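Local coordinates for protein D-alanyl transferase DltD (Enterococcus faecalis, PDB 6O93) that probably transfers D-alanine in the D-alanylation of lipoteichoic acid, a step of Gram-positive cell wall biogenesis, at residues P57-Y68 and L356-M366. Numbering follows the deposited sequence.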
loop_
_atom_site.group_PDB
_atom_site.type_symbol
_atom_site.label_atom_id
_atom_site.label_comp_id
_atom_site.label_asym_id
_atom_site.label_seq_id
_atom_site.Cartn_x
_atom_site.Cartn_y
_atom_site.Cartn_z
ATOM N N PRO A 57 -12.868 5.810 2.733
ATOM C CA PRO A 57 -12.596 7.097 2.069
ATOM C C PRO A 57 -13.147 7.196 0.657
ATOM O O PRO A 57 -13.536 8.291 0.234
ATOM C CB PRO A 57 -11.064 7.177 2.083
ATOM C CG PRO A 57 -10.660 6.349 3.251
ATOM C CD PRO A 57 -11.647 5.222 3.311
ATOM N N SER A 58 -13.184 6.092 -0.094
ATOM C CA SER A 58 -13.749 6.135 -1.439
ATOM C C SER A 58 -15.229 6.493 -1.414
ATOM O O SER A 58 -15.724 7.155 -2.333
ATOM C CB SER A 58 -13.547 4.790 -2.140
ATOM O OG SER A 58 -12.174 4.542 -2.390
ATOM N N VAL A 59 -15.950 6.067 -0.375
ATOM C CA VAL A 59 -17.380 6.348 -0.295
ATOM C C VAL A 59 -17.622 7.749 0.249
ATOM O O VAL A 59 -18.458 8.494 -0.275
ATOM C CB VAL A 59 -18.081 5.281 0.563
ATOM C CG1 VAL A 59 -19.577 5.556 0.633
ATOM C CG2 VAL A 59 -17.813 3.891 0.004
ATOM N N LEU A 60 -16.901 8.129 1.305
ATOM C CA LEU A 60 -17.080 9.455 1.885
ATOM C C LEU A 60 -16.706 10.547 0.891
ATOM O O LEU A 60 -17.369 11.589 0.825
ATOM C CB LEU A 60 -16.247 9.581 3.163
ATOM C CG LEU A 60 -16.653 8.656 4.316
ATOM C CD1 LEU A 60 -15.639 8.710 5.443
ATOM C CD2 LEU A 60 -18.035 9.021 4.836
ATOM N N SER A 61 -15.648 10.330 0.106
ATOM C CA SER A 61 -15.231 11.342 -0.860
ATOM C C SER A 61 -16.284 11.536 -1.945
ATOM O O SER A 61 -16.528 12.666 -2.384
ATOM C CB SER A 61 -13.889 10.957 -1.480
ATOM O OG SER A 61 -12.847 11.021 -0.523
ATOM N N GLU A 62 -16.914 10.448 -2.390
ATOM C CA GLU A 62 -17.966 10.555 -3.396
ATOM C C GLU A 62 -19.243 11.136 -2.799
ATOM O O GLU A 62 -19.916 11.957 -3.433
ATOM C CB GLU A 62 -18.236 9.181 -4.010
ATOM C CG GLU A 62 -19.175 9.184 -5.209
ATOM C CD GLU A 62 -18.583 9.883 -6.416
ATOM O OE1 GLU A 62 -18.999 11.020 -6.713
ATOM O OE2 GLU A 62 -17.690 9.298 -7.062
ATOM N N LYS A 63 -19.592 10.722 -1.578
ATOM C CA LYS A 63 -20.823 11.197 -0.957
ATOM C C LYS A 63 -20.819 12.712 -0.805
ATOM O O LYS A 63 -21.836 13.370 -1.052
ATOM C CB LYS A 63 -21.014 10.526 0.405
ATOM C CG LYS A 63 -22.245 10.991 1.179
ATOM C CD LYS A 63 -23.531 10.758 0.404
ATOM C CE LYS A 63 -24.751 11.047 1.267
ATOM N NZ LYS A 63 -26.030 10.833 0.539
ATOM N N TYR A 64 -19.683 13.285 -0.405
ATOM C CA TYR A 64 -19.599 14.707 -0.099
ATOM C C TYR A 64 -18.844 15.493 -1.167
ATOM O O TYR A 64 -18.383 16.608 -0.903
ATOM C CB TYR A 64 -18.971 14.897 1.281
ATOM C CG TYR A 64 -19.760 14.180 2.356
ATOM C CD1 TYR A 64 -21.084 14.518 2.605
ATOM C CD2 TYR A 64 -19.194 13.153 3.102
ATOM C CE1 TYR A 64 -21.822 13.865 3.572
ATOM C CE2 TYR A 64 -19.926 12.491 4.077
ATOM C CZ TYR A 64 -21.241 12.853 4.306
ATOM O OH TYR A 64 -21.985 12.207 5.268
ATOM N N GLN A 65 -18.717 14.932 -2.369
ATOM C CA GLN A 65 -18.297 15.679 -3.554
ATOM C C GLN A 65 -17.035 16.499 -3.292
ATOM O O GLN A 65 -16.988 17.710 -3.521
ATOM C CB GLN A 65 -19.434 16.577 -4.045
ATOM C CG GLN A 65 -20.671 15.814 -4.492
ATOM C CD GLN A 65 -20.441 15.026 -5.770
ATOM O OE1 GLN A 65 -20.456 13.794 -5.767
ATOM N NE2 GLN A 65 -20.228 15.735 -6.872
ATOM N N ARG A 66 -15.996 15.824 -2.813
ATOM C CA ARG A 66 -14.728 16.486 -2.562
ATOM C C ARG A 66 -13.992 16.741 -3.876
ATOM O O ARG A 66 -14.350 16.222 -4.936
ATOM C CB ARG A 66 -13.871 15.644 -1.616
ATOM C CG ARG A 66 -14.502 15.443 -0.246
ATOM C CD ARG A 66 -13.689 14.495 0.621
ATOM N NE ARG A 66 -14.319 14.273 1.920
ATOM C CZ ARG A 66 -13.992 13.289 2.752
ATOM N NH1 ARG A 66 -13.043 12.423 2.426
ATOM N NH2 ARG A 66 -14.620 13.169 3.914
ATOM N N ASN A 67 -12.952 17.568 -3.799
ATOM C CA ASN A 67 -12.135 17.875 -4.967
ATOM C C ASN A 67 -11.080 16.811 -5.243
ATOM O O ASN A 67 -10.163 17.057 -6.034
ATOM C CB ASN A 67 -11.462 19.242 -4.797
ATOM C CG ASN A 67 -10.622 19.328 -3.539
ATOM O OD1 ASN A 67 -10.359 18.321 -2.882
ATOM N ND2 ASN A 67 -10.197 20.538 -3.197
ATOM N N TYR A 68 -11.186 15.644 -4.610
ATOM C CA TYR A 68 -10.262 14.548 -4.848
ATOM C C TYR A 68 -10.997 13.237 -4.619
ATOM O O TYR A 68 -12.038 13.191 -3.959
ATOM C CB TYR A 68 -9.033 14.625 -3.931
ATOM C CG TYR A 68 -9.353 14.362 -2.477
ATOM C CD1 TYR A 68 -9.302 13.074 -1.955
ATOM C CD2 TYR A 68 -9.714 15.398 -1.626
ATOM C CE1 TYR A 68 -9.600 12.829 -0.627
ATOM C CE2 TYR A 68 -10.012 15.164 -0.299
ATOM C CZ TYR A 68 -9.953 13.878 0.194
ATOM O OH TYR A 68 -10.252 13.644 1.516
ATOM N N LEU A 356 -13.096 5.782 9.040
ATOM C CA LEU A 356 -13.591 7.123 9.336
ATOM C C LEU A 356 -12.494 7.984 9.945
ATOM O O LEU A 356 -12.320 9.147 9.561
ATOM C CB LEU A 356 -14.793 7.047 10.279
ATOM C CG LEU A 356 -15.430 8.392 10.645
ATOM C CD1 LEU A 356 -16.107 9.017 9.427
ATOM C CD2 LEU A 356 -16.415 8.234 11.793
ATOM N N ALA A 357 -11.743 7.429 10.902
ATOM C CA ALA A 357 -10.638 8.170 11.499
ATOM C C ALA A 357 -9.556 8.465 10.469
ATOM O O ALA A 357 -9.030 9.583 10.412
ATOM C CB ALA A 357 -10.059 7.388 12.679
ATOM N N VAL A 358 -9.210 7.474 9.644
ATOM C CA VAL A 358 -8.222 7.698 8.593
ATOM C C VAL A 358 -8.723 8.751 7.616
ATOM O O VAL A 358 -7.977 9.651 7.209
ATOM C CB VAL A 358 -7.892 6.374 7.876
ATOM C CG1 VAL A 358 -7.077 6.639 6.619
ATOM C CG2 VAL A 358 -7.144 5.435 8.809
ATOM N N ASP A 359 -9.997 8.661 7.230
ATOM C CA ASP A 359 -10.559 9.618 6.283
ATOM C C ASP A 359 -10.413 11.051 6.782
ATOM O O ASP A 359 -10.115 11.960 6.000
ATOM C CB ASP A 359 -12.032 9.294 6.028
ATOM C CG ASP A 359 -12.678 10.262 5.063
ATOM O OD1 ASP A 359 -12.471 10.108 3.839
ATOM O OD2 ASP A 359 -13.384 11.180 5.531
ATOM N N ARG A 360 -10.632 11.278 8.080
ATOM C CA ARG A 360 -10.485 12.629 8.612
ATOM C C ARG A 360 -9.047 13.113 8.475
ATOM O O ARG A 360 -8.804 14.259 8.077
ATOM C CB ARG A 360 -10.930 12.680 10.072
ATOM C CG ARG A 360 -10.636 14.013 10.746
ATOM C CD ARG A 360 -11.409 14.188 12.043
ATOM N NE ARG A 360 -11.036 13.207 13.058
ATOM C CZ ARG A 360 -11.473 13.230 14.314
ATOM N NH1 ARG A 360 -12.299 14.186 14.715
ATOM N NH2 ARG A 360 -11.085 12.296 15.171
ATOM N N GLN A 361 -8.080 12.252 8.791
ATOM C CA GLN A 361 -6.682 12.639 8.658
ATOM C C GLN A 361 -6.309 12.865 7.197
ATOM O O GLN A 361 -5.562 13.798 6.882
ATOM C CB GLN A 361 -5.783 11.577 9.290
ATOM C CG GLN A 361 -6.032 11.385 10.778
ATOM C CD GLN A 361 -5.912 12.681 11.553
ATOM O OE1 GLN A 361 -4.987 13.463 11.336
ATOM N NE2 GLN A 361 -6.863 12.927 12.450
ATOM N N VAL A 362 -6.821 12.029 6.291
ATOM C CA VAL A 362 -6.555 12.229 4.869
ATOM C C VAL A 362 -7.148 13.553 4.404
ATOM O O VAL A 362 -6.487 14.348 3.725
ATOM C CB VAL A 362 -7.101 11.050 4.042
ATOM C CG1 VAL A 362 -7.066 11.388 2.559
ATOM C CG2 VAL A 362 -6.303 9.789 4.315
ATOM N N ASP A 363 -8.409 13.810 4.759
ATOM C CA ASP A 363 -9.069 15.034 4.315
ATOM C C ASP A 363 -8.333 16.269 4.823
ATOM O O ASP A 363 -8.074 17.209 4.062
ATOM C CB ASP A 363 -10.525 15.043 4.782
ATOM C CG ASP A 363 -11.377 16.027 4.007
ATOM O OD1 ASP A 363 -11.493 15.861 2.775
ATOM O OD2 ASP A 363 -11.930 16.962 4.624
ATOM N N GLU A 364 -7.990 16.287 6.113
ATOM C CA GLU A 364 -7.216 17.399 6.653
ATOM C C GLU A 364 -5.880 17.528 5.934
ATOM O O GLU A 364 -5.423 18.640 5.644
ATOM C CB GLU A 364 -7.000 17.209 8.156
ATOM C CG GLU A 364 -8.276 17.281 8.988
ATOM C CD GLU A 364 -8.033 16.970 10.457
ATOM O OE1 GLU A 364 -6.886 16.625 10.810
ATOM O OE2 GLU A 364 -8.986 17.070 11.258
ATOM N N PHE A 365 -5.247 16.393 5.629
ATOM C CA PHE A 365 -3.972 16.400 4.920
ATOM C C PHE A 365 -4.120 16.986 3.520
ATOM O O PHE A 365 -3.242 17.722 3.050
ATOM C CB PHE A 365 -3.424 14.972 4.872
ATOM C CG PHE A 365 -2.345 14.751 3.851
ATOM C CD1 PHE A 365 -1.067 15.244 4.049
ATOM C CD2 PHE A 365 -2.602 14.010 2.708
ATOM C CE1 PHE A 365 -0.070 15.021 3.112
ATOM C CE2 PHE A 365 -1.610 13.783 1.770
ATOM C CZ PHE A 365 -0.344 14.289 1.972
ATOM N N MET A 366 -5.231 16.686 2.844
ATOM C CA MET A 366 -5.437 17.198 1.494
ATOM C C MET A 366 -5.673 18.703 1.490
ATOM O O MET A 366 -5.400 19.367 0.484
ATOM C CB MET A 366 -6.615 16.479 0.837
ATOM C CG MET A 366 -6.348 15.011 0.543
ATOM S SD MET A 366 -4.924 14.763 -0.540
ATOM C CE MET A 366 -5.457 15.654 -1.998
HETATM O O HOH W 1 -10.370 10.516 2.147
#
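Leu356 opens the contact by setting its CD1 methyl 4.0 Å from CD1 of Leu60, an apolar contact beside the charged groups. One turn on, Asp359 turns toward segment 57-68, its CG anti to the backbone N (chi1 179°), which brings the carboxylate to Arg66. Arg66 grips it end-on in a nearly coplanar, two-pronged salt bridge: NH1 to OD1 and NH2 to OD2, both 2.8 Å, as two flat, opposite charges suit. A water bridges Asp359 OD1 to Tyr68 OH, and Leu60 CD1 packs against the buried carboxylate. Beta-branched Val362 sets its CG1 methyl 4.0 Å from Tyr68 OH. Asp363 serves two partners through OD1, taking the tyrosine hydroxyl on its anti lone pair at 2.8 Å while lying over one face of the Arg66 guanidinium, where attraction is purely electrostatic. Met366, its unbranched chain bent at chi2 and chi3, lays CG over the Tyr68 ring, 3.8 Å from its centroid, with SD farther above the same face. Phe43 of strand 40-44 touches Pro57 and Val362; Val41 touches Tyr68 and Met366. A Schellman motif ends helix 57-63 just before Arg66; the salt-bridge network and Met-aromatic contact join the following loop to helix 352-367, packed against the parallel sheet of an SGNH-hydrolase-like alpha/beta fold.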